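Local coordinates for protein TAF6 (Antonospora locustae, PDB 4ATG) that probably serves as a subunit of the transcription factor TFIID, its HEAT-repeat C-terminal domain taking part in complex formation with TAF9, at residues A[1-6]-A[40-44]; A[66-70]-A[88-92]; A[18-22]-A[59-65]; A[151-155]-A[187-191]. All blocks are in the same frame, centred on the assembly; numbering follows the deposited sequence.

In the fold
The chain is an all-helical HEAT-repeat array, and the four contacts follow it from end to end. Interaction 1 closes first: the start of helix 42-55 returns to the lead-in of helix 7-20, round helices 7-20 and 25-34. Interaction 3 crosses it, joining the end of helix 7-20 to the start of helix 60-75. Interaction 2 then closes a short loop between helices 60-75 and 85-97 near the centre of the chain. It touches interaction 3 where Leu69 meets Ile20. Interaction 4 stands apart, in series, tying helix 147-160 to helix 183-194. Its centre is about 40 Å from that of interaction 1. None is nested in another.

Interaction 1 (A[1-6]-A[40-44]); sequences GSHMLP and QLVPY
At the N-terminal end of the HEAT-repeat domain, Gly1, Ser2 and Leu5 pack on Tyr44 near the start of helix 42-55. Residues 2-4 form a short 3-10 turn, closed by a bond from Met4 N to Gly1 O (2.9 Å). Pro6 stands at the N-cap position of helix 7-20. The Tyr44 side chain leaves toward residues 1-6, and CG anti to the carbonyl carbon (chi1 -63°) sets the ring against Gly1 and Ser2. Tyr44 OH accepts a bond from the chain-terminal amine, Gly1 N, at 2.8 Å. Ser2 N sits over one face, 3.5 Å above the ring plane and toward its rim. Leu5 supplies the apolar half. Its CD1 presses on Leu41 CD2 at a tight 3.4 Å, while its CD2 lies 4.0 Å from Tyr44 CE2. The Gln40 amide passes alongside, with NE2 3.9 Å from Leu5 CD2. Replacing Tyr44 with alanine would probably leave Gly1 N without its hydroxyl partner and open a gap beside Leu5 and Ser2. Phe13 of helix 7-20 also touches Ser2, Leu41 and Tyr44. This is the packing of a helix lead-in against the start of a later helix, at the end of an alpha-solenoid.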
# COMPACT_ATOMS: atom_id res chain seq x y z
N GLY A 1 -23.46 5.39 -0.83
CA GLY A 1 -22.80 6.36 0.04
C GLY A 1 -23.10 6.08 1.50
O GLY A 1 -24.16 5.52 1.82
N SER A 2 -22.18 6.48 2.39
CA SER A 2 -22.32 6.25 3.82
C SER A 2 -23.55 6.94 4.42
O SER A 2 -24.15 6.42 5.35
CB SER A 2 -21.02 6.59 4.56
OG SER A 2 -20.77 7.98 4.53
N HIS A 3 -24.03 8.02 3.78
CA HIS A 3 -25.26 8.72 4.21
C HIS A 3 -26.51 7.83 4.02
O HIS A 3 -27.58 8.14 4.55
CB HIS A 3 -25.41 10.05 3.45
CG HIS A 3 -25.40 9.88 1.96
ND1 HIS A 3 -26.58 9.76 1.25
CD2 HIS A 3 -24.37 9.72 1.10
CE1 HIS A 3 -26.23 9.60 -0.01
NE2 HIS A 3 -24.91 9.56 -0.15
N MET A 4 -26.37 6.70 3.28
CA MET A 4 -27.51 5.81 3.01
C MET A 4 -27.55 4.60 3.95
O MET A 4 -28.49 3.81 3.90
CB MET A 4 -27.46 5.32 1.57
CG MET A 4 -27.69 6.43 0.55
SD MET A 4 -26.92 5.97 -1.00
CE MET A 4 -28.02 4.61 -1.54
N LEU A 5 -26.53 4.44 4.80
CA LEU A 5 -26.45 3.32 5.73
C LEU A 5 -27.53 3.48 6.82
O LEU A 5 -27.86 4.61 7.16
CB LEU A 5 -25.08 3.35 6.46
CG LEU A 5 -23.85 2.98 5.64
CD1 LEU A 5 -22.61 3.50 6.33
CD2 LEU A 5 -23.77 1.48 5.40
N PRO A 6 -27.96 2.37 7.48
CA PRO A 6 -28.80 2.50 8.68
C PRO A 6 -28.05 3.38 9.69
O PRO A 6 -26.80 3.36 9.69
CB PRO A 6 -28.88 1.06 9.22
CG PRO A 6 -28.63 0.19 8.02
CD PRO A 6 -27.60 0.95 7.23
N GLN A 40 -20.87 -4.34 5.38
CA GLN A 40 -21.53 -3.22 4.68
C GLN A 40 -20.69 -1.94 4.69
O GLN A 40 -20.78 -1.14 3.76
CB GLN A 40 -22.88 -2.92 5.33
CG GLN A 40 -24.10 -3.48 4.63
CD GLN A 40 -25.32 -2.84 5.27
OE1 GLN A 40 -25.71 -3.18 6.38
NE2 GLN A 40 -25.84 -1.79 4.66
N LEU A 41 -19.88 -1.74 5.75
CA LEU A 41 -19.03 -0.56 5.90
C LEU A 41 -17.74 -0.63 5.12
O LEU A 41 -17.15 0.40 4.82
CB LEU A 41 -18.69 -0.35 7.40
CG LEU A 41 -19.87 -0.00 8.30
CD1 LEU A 41 -19.38 0.37 9.70
CD2 LEU A 41 -20.59 1.16 7.78
N VAL A 42 -17.25 -1.85 4.88
CA VAL A 42 -16.00 -2.09 4.15
C VAL A 42 -15.76 -1.19 2.91
O VAL A 42 -14.75 -0.49 2.88
CB VAL A 42 -15.74 -3.61 3.90
CG1 VAL A 42 -14.53 -3.79 2.96
CG2 VAL A 42 -15.48 -4.32 5.22
N PRO A 43 -16.64 -1.15 1.88
CA PRO A 43 -16.37 -0.27 0.73
C PRO A 43 -16.24 1.21 1.10
O PRO A 43 -15.46 1.94 0.49
CB PRO A 43 -17.60 -0.49 -0.18
CG PRO A 43 -18.64 -1.08 0.69
CD PRO A 43 -17.88 -1.93 1.67
N TYR A 44 -17.00 1.65 2.11
CA TYR A 44 -16.98 3.05 2.56
C TYR A 44 -15.69 3.36 3.31
O TYR A 44 -15.13 4.44 3.13
CB TYR A 44 -18.23 3.36 3.39
CG TYR A 44 -19.50 3.23 2.56
CD1 TYR A 44 -19.67 3.97 1.39
CD2 TYR A 44 -20.47 2.29 2.88
CE1 TYR A 44 -20.77 3.78 0.56
CE2 TYR A 44 -21.63 2.16 2.10
CZ TYR A 44 -21.79 2.93 0.97
OH TYR A 44 -22.92 2.79 0.20

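Interaction 2 (A[66-70]-A[88-92])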
# COMPACT_ATOMS: atom_id res chain seq x y z
N CYS A 66 -3.53 4.87 8.07
CA CYS A 66 -4.33 4.43 6.90
C CYS A 66 -3.89 3.07 6.41
O CYS A 66 -4.73 2.20 6.17
CB CYS A 66 -4.26 5.47 5.80
SG CYS A 66 -5.14 7.00 6.19
N ILE A 67 -2.58 2.86 6.31
CA ILE A 67 -2.00 1.58 5.87
C ILE A 67 -2.38 0.49 6.87
O ILE A 67 -2.75 -0.61 6.46
CB ILE A 67 -0.46 1.76 5.71
CG1 ILE A 67 -0.15 2.72 4.54
CG2 ILE A 67 0.23 0.39 5.50
CD1 ILE A 67 1.32 3.40 4.63
N ALA A 68 -2.29 0.79 8.18
CA ALA A 68 -2.62 -0.17 9.25
C ALA A 68 -4.10 -0.51 9.23
O ALA A 68 -4.43 -1.66 9.47
CB ALA A 68 -2.22 0.39 10.61
N LEU A 69 -4.99 0.48 8.90
CA LEU A 69 -6.44 0.20 8.81
C LEU A 69 -6.71 -0.74 7.64
O LEU A 69 -7.56 -1.64 7.74
CB LEU A 69 -7.23 1.50 8.66
CG LEU A 69 -7.28 2.40 9.93
CD1 LEU A 69 -7.91 3.74 9.58
CD2 LEU A 69 -8.10 1.75 11.01
N TYR A 70 -6.02 -0.54 6.51
CA TYR A 70 -6.22 -1.48 5.38
C TYR A 70 -5.83 -2.90 5.81
O TYR A 70 -6.55 -3.85 5.51
CB TYR A 70 -5.34 -1.11 4.19
CG TYR A 70 -5.84 0.04 3.33
CD1 TYR A 70 -7.21 0.28 3.18
CD2 TYR A 70 -4.96 0.83 2.61
CE1 TYR A 70 -7.68 1.30 2.34
CE2 TYR A 70 -5.41 1.83 1.76
CZ TYR A 70 -6.76 2.08 1.64
OH TYR A 70 -7.18 3.10 0.83
N ILE A 88 -7.95 -1.45 -2.77
CA ILE A 88 -6.88 -1.30 -1.75
C ILE A 88 -5.49 -1.21 -2.39
O ILE A 88 -4.67 -0.36 -2.00
CB ILE A 88 -6.94 -2.48 -0.73
CG1 ILE A 88 -8.25 -2.39 0.12
CG2 ILE A 88 -5.68 -2.48 0.22
CD1 ILE A 88 -8.52 -3.67 0.99
N LEU A 89 -5.20 -2.13 -3.32
CA LEU A 89 -3.86 -2.20 -3.91
C LEU A 89 -3.37 -0.89 -4.55
O LEU A 89 -2.28 -0.45 -4.15
CB LEU A 89 -3.76 -3.38 -4.89
CG LEU A 89 -3.29 -4.70 -4.32
CD1 LEU A 89 -3.51 -5.82 -5.34
CD2 LEU A 89 -1.78 -4.64 -3.99
N PRO A 90 -4.14 -0.19 -5.42
CA PRO A 90 -3.62 1.08 -5.97
C PRO A 90 -3.44 2.16 -4.91
O PRO A 90 -2.51 2.94 -5.02
CB PRO A 90 -4.63 1.45 -7.07
CG PRO A 90 -5.85 0.72 -6.75
CD PRO A 90 -5.44 -0.54 -6.02
N SER A 91 -4.24 2.15 -3.83
CA SER A 91 -4.12 3.12 -2.73
C SER A 91 -2.81 2.84 -1.95
O SER A 91 -2.06 3.76 -1.65
CB SER A 91 -5.31 3.03 -1.81
OG SER A 91 -5.23 4.04 -0.83
N LEU A 92 -2.52 1.57 -1.66
CA LEU A 92 -1.25 1.20 -1.05
C LEU A 92 -0.10 1.55 -1.98
O LEU A 92 0.91 2.05 -1.51
CB LEU A 92 -1.22 -0.28 -0.76
CG LEU A 92 -2.03 -0.77 0.44
CD1 LEU A 92 -2.09 -2.33 0.39
CD2 LEU A 92 -1.42 -0.27 1.75
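Two torsions set up the meeting of Tyr70 and Ser91. In Tyr70, CG is anti to the carbonyl carbon (chi1 -79°), which sends the ring toward helix 85-97. In Ser91, OG is anti to the backbone N (chi1 -175°), which brings it up to the ring edge. The contact joins two successive, roughly antiparallel helices of the HEAT-repeat solenoid, 60-75 and 85-97. Their local axes lie 11.2 Å apart and differ in direction by 156°. The Tyr70 ring lies between them. Ile88 places its CG2 over one face, 4.2 Å from the ring centroid, in a CH-pi contact. Leu92 meets the ring edge instead, with CD2 3.8 Å from Tyr70 CD2. The same methyl reaches Ile67 CG2 at 4.1 Å, so Leu92 touches both Ile67 and Tyr70. Neighbouring helices shut the site in. Ile113 of helix 104-121 covers Ile67 and Leu92, and Ile49 of helix 42-55 touches Tyr70. Tyr70 and Ser91, the polar pair across the two segments, are both buried. The pair has help from helix 42-55, where Ser50 OG bonds to Tyr70 OH and, weakly, to Ser91 OG. The link across the two segments is short: Tyr70 OH and Ser91 OG are 2.7 Å apart, with the serine oxygen in the plane of the ring, and either hydroxyl could be the donor.

Interaction 3 (A[18-22]-A[59-65])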
# COMPACT_ATOMS: atom_id res chain seq x y z
N SER A 18 -13.37 9.39 12.85
CA SER A 18 -13.02 10.49 13.76
C SER A 18 -11.84 10.13 14.67
O SER A 18 -11.21 11.03 15.23
CB SER A 18 -14.21 10.87 14.63
OG SER A 18 -14.36 9.95 15.71
N MET A 19 -11.58 8.82 14.87
CA MET A 19 -10.49 8.31 15.72
C MET A 19 -9.13 8.26 15.00
O MET A 19 -8.11 8.18 15.65
CB MET A 19 -10.86 6.92 16.29
CG MET A 19 -12.05 6.98 17.31
SD MET A 19 -12.90 5.39 17.51
CE MET A 19 -11.78 4.58 18.61
N ILE A 20 -9.11 8.30 13.65
CA ILE A 20 -7.85 8.22 12.89
C ILE A 20 -6.86 9.30 13.32
O ILE A 20 -5.71 8.98 13.63
CB ILE A 20 -8.11 8.24 11.35
CG1 ILE A 20 -8.93 7.02 10.91
CG2 ILE A 20 -6.77 8.39 10.53
CD1 ILE A 20 -9.43 7.05 9.42
N LYS A 21 -7.33 10.56 13.41
CA LYS A 21 -6.49 11.68 13.82
C LYS A 21 -6.75 11.99 15.29
O LYS A 21 -7.30 13.04 15.62
CB LYS A 21 -6.75 12.92 12.94
CG LYS A 21 -6.35 12.76 11.49
CD LYS A 21 -6.43 14.09 10.77
CE LYS A 21 -6.52 13.93 9.28
NZ LYS A 21 -6.47 15.24 8.58
N SER A 22 -6.39 11.06 16.18
CA SER A 22 -6.63 11.25 17.62
C SER A 22 -5.74 10.27 18.37
O SER A 22 -5.16 9.38 17.77
CB SER A 22 -8.09 10.94 17.95
OG SER A 22 -8.33 9.53 17.92
N GLU A 59 1.56 14.09 6.12
CA GLU A 59 1.24 13.65 7.48
C GLU A 59 1.60 12.17 7.59
O GLU A 59 0.73 11.33 7.38
CB GLU A 59 -0.23 13.91 7.84
CG GLU A 59 -0.55 15.39 7.94
CD GLU A 59 -2.00 15.71 8.24
OE1 GLU A 59 -2.36 15.71 9.44
OE2 GLU A 59 -2.76 15.95 7.29
N ALA A 60 2.89 11.88 7.83
CA ALA A 60 3.44 10.52 7.91
C ALA A 60 2.67 9.63 8.87
O ALA A 60 2.36 8.49 8.53
CB ALA A 60 4.92 10.56 8.28
N GLU A 61 2.33 10.16 10.07
CA GLU A 61 1.59 9.38 11.06
C GLU A 61 0.17 9.03 10.59
O GLU A 61 -0.27 7.91 10.82
CB GLU A 61 1.65 10.03 12.46
CG GLU A 61 3.07 10.08 13.02
CD GLU A 61 3.82 8.75 13.02
OE1 GLU A 61 3.29 7.78 13.61
OE2 GLU A 61 4.91 8.67 12.40
N VAL A 62 -0.49 9.95 9.87
CA VAL A 62 -1.84 9.65 9.31
C VAL A 62 -1.71 8.58 8.24
O VAL A 62 -2.48 7.62 8.26
CB VAL A 62 -2.58 10.92 8.80
CG1 VAL A 62 -3.92 10.57 8.14
CG2 VAL A 62 -2.80 11.91 9.95
N LEU A 63 -0.68 8.68 7.38
CA LEU A 63 -0.48 7.67 6.32
C LEU A 63 -0.24 6.30 6.92
O LEU A 63 -0.81 5.31 6.44
CB LEU A 63 0.70 8.05 5.40
CG LEU A 63 0.51 9.31 4.52
CD1 LEU A 63 1.76 9.59 3.75
CD2 LEU A 63 -0.62 9.15 3.54
N LYS A 64 0.56 6.23 8.00
CA LYS A 64 0.81 4.95 8.68
C LYS A 64 -0.45 4.35 9.26
O LYS A 64 -0.65 3.13 9.16
CB LYS A 64 1.87 5.10 9.77
CG LYS A 64 3.26 5.35 9.21
CD LYS A 64 4.25 5.49 10.36
CE LYS A 64 5.56 6.08 9.89
NZ LYS A 64 6.43 6.42 11.04
N THR A 65 -1.33 5.18 9.84
CA THR A 65 -2.64 4.73 10.37
C THR A 65 -3.51 4.19 9.24
O THR A 65 -4.12 3.15 9.41
CB THR A 65 -3.35 5.88 11.13
OG1 THR A 65 -2.50 6.25 12.21
CG2 THR A 65 -4.69 5.46 11.72
O HOH W 1 -3.22 8.94 12.59
O HOH W 2 -5.11 14.92 6.26
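Ile20, near the end of helix 7-20, and Lys21 just after it meet Val62 and Thr65 on the first turns of helix 60-75. Ile20 and Thr65 come together at a slant, methyl to methyl, with Ile20 CG2 3.8 Å from Thr65 CG2. In Thr65 that methyl is anti to the backbone N. The hydroxyl lies on the other branch, beside the N (chi1 -60°), and turns to a water. This water donates to Ile20 O at 2.7 Å and also bonds Thr65 OG1 at 2.8 Å. It thus joins the backbone carbonyl of Ile20 to a side chain of helix 60-75. Lys21 runs out extended and leans over Val62, its CG 4.0 Å from Val62 CG2. Further out it crosses Glu59 at about a right angle. The direct salt bridge is long, with Lys21 NZ 4.0 Å from Glu59 OE2. A second water, to one side of the pair, bonds both. It accepts from Lys21 NZ at 2.7 Å and donates to Glu59 OE2 at 2.8 Å. Leu52 touches Ile20, Lys21 and Val62, so the apolar part lies against helix 42-55, one of the two helices between them in the chain. Apolar packing is thus supplemented by two waters, one at the buried pair of Ile20 and Thr65 and one at the outer pair of Lys21 and Glu59. The charges of that outer pair probably attract each other only modestly, since their separation is long and the lysine is exposed.

Interaction 4 (A[151-155]-A[187-191])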
# COMPACT_ATOMS: atom_id res chain seq x y z
N TYR A 151 12.86 4.62 -5.48
CA TYR A 151 13.34 3.86 -4.32
C TYR A 151 12.19 3.03 -3.73
O TYR A 151 12.38 1.86 -3.40
CB TYR A 151 13.92 4.80 -3.25
CG TYR A 151 14.31 4.10 -1.97
CD1 TYR A 151 15.53 3.43 -1.86
CD2 TYR A 151 13.47 4.11 -0.86
CE1 TYR A 151 15.89 2.77 -0.69
CE2 TYR A 151 13.81 3.43 0.31
CZ TYR A 151 15.03 2.78 0.39
OH TYR A 151 15.40 2.15 1.55
N GLY A 152 11.03 3.66 -3.55
CA GLY A 152 9.86 2.95 -3.03
C GLY A 152 9.51 1.80 -3.95
O GLY A 152 9.34 0.66 -3.50
N ALA A 153 9.43 2.08 -5.26
CA ALA A 153 9.10 1.07 -6.29
C ALA A 153 10.08 -0.10 -6.26
O ALA A 153 9.64 -1.24 -6.21
CB ALA A 153 9.07 1.71 -7.66
N LEU A 154 11.40 0.18 -6.23
CA LEU A 154 12.42 -0.87 -6.16
C LEU A 154 12.35 -1.65 -4.84
O LEU A 154 12.45 -2.88 -4.86
CB LEU A 154 13.84 -0.30 -6.36
CG LEU A 154 14.96 -1.36 -6.38
CD1 LEU A 154 14.72 -2.45 -7.46
CD2 LEU A 154 16.32 -0.71 -6.56
N TYR A 155 12.18 -0.96 -3.70
CA TYR A 155 12.07 -1.62 -2.40
C TYR A 155 10.94 -2.63 -2.43
O TYR A 155 11.13 -3.76 -2.02
CB TYR A 155 11.83 -0.61 -1.26
CG TYR A 155 11.76 -1.31 0.08
CD1 TYR A 155 12.92 -1.68 0.75
CD2 TYR A 155 10.54 -1.66 0.64
CE1 TYR A 155 12.87 -2.38 1.95
CE2 TYR A 155 10.47 -2.37 1.85
CZ TYR A 155 11.65 -2.72 2.50
OH TYR A 155 11.61 -3.39 3.70
N ASN A 187 22.18 2.32 -4.45
CA ASN A 187 22.62 1.74 -3.17
C ASN A 187 21.73 0.57 -2.78
O ASN A 187 22.23 -0.48 -2.37
CB ASN A 187 22.64 2.78 -2.04
CG ASN A 187 23.86 3.67 -2.03
OD1 ASN A 187 24.89 3.38 -2.66
ND2 ASN A 187 23.78 4.77 -1.30
N LEU A 188 20.41 0.73 -2.95
CA LEU A 188 19.45 -0.34 -2.66
C LEU A 188 19.66 -1.50 -3.64
O LEU A 188 19.71 -2.65 -3.23
CB LEU A 188 17.99 0.19 -2.79
CG LEU A 188 16.86 -0.85 -2.64
CD1 LEU A 188 16.91 -1.57 -1.26
CD2 LEU A 188 15.49 -0.20 -2.86
N LEU A 189 19.78 -1.18 -4.92
CA LEU A 189 19.98 -2.12 -6.00
C LEU A 189 21.20 -3.00 -5.73
O LEU A 189 21.08 -4.22 -5.80
CB LEU A 189 20.10 -1.34 -7.33
CG LEU A 189 20.15 -2.13 -8.65
CD1 LEU A 189 18.96 -3.07 -8.77
CD2 LEU A 189 20.12 -1.16 -9.84
N ASP A 190 22.35 -2.39 -5.36
CA ASP A 190 23.59 -3.13 -5.04
C ASP A 190 23.38 -4.10 -3.86
O ASP A 190 23.86 -5.23 -3.93
CB ASP A 190 24.75 -2.16 -4.77
CG ASP A 190 25.36 -1.50 -6.00
OD1 ASP A 190 25.12 -1.98 -7.13
OD2 ASP A 190 26.11 -0.51 -5.83
N ASN A 191 22.62 -3.68 -2.82
CA ASN A 191 22.31 -4.53 -1.66
C ASN A 191 21.40 -5.71 -2.05
O ASN A 191 21.65 -6.84 -1.62
CB ASN A 191 21.66 -3.70 -0.53
CG ASN A 191 22.59 -2.67 0.08
OD1 ASN A 191 23.81 -2.77 0.01
ND2 ASN A 191 22.03 -1.66 0.73
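Leu188 is the bump of this contact, and Tyr151, Leu154 and Tyr155 form the hollow that takes it. Its CG is anti to the backbone N (chi1 174°), which drives CD2 into helix 147-160. That methyl lies 3.7 Å from Tyr151 CE1 on one wall and 3.7 Å from Leu154 CG on another. At the floor it comes within 3.5 Å of Tyr155 N, and Tyr155 CB is 4.0 Å away. The Tyr151 side chain crosses Leu188 at about a right angle. Leu154 answers as a bump of its own. It slides past Leu188 in the opposite direction, and its CD2 rests 3.9 Å from Leu189 CB. The side-chain contacts across the segments are apolar. Tyr151 also makes a cation-pi contact with Lys184. With a serine in place of Tyr151, the hollow would probably lose one wall round Leu188 CD2, and Lys184 would lose the cation-pi contact. The two helices run nearly parallel, 12° apart in direction, with local axes 10.4 Å apart. Helix 162-179 lies between them in the chain, and its Ile169 touches both Leu154 and Leu189. Trp140 of helix 128-140 covers the same two leucines, while helix 104-121 meets Tyr151 and Tyr155 through Lys108.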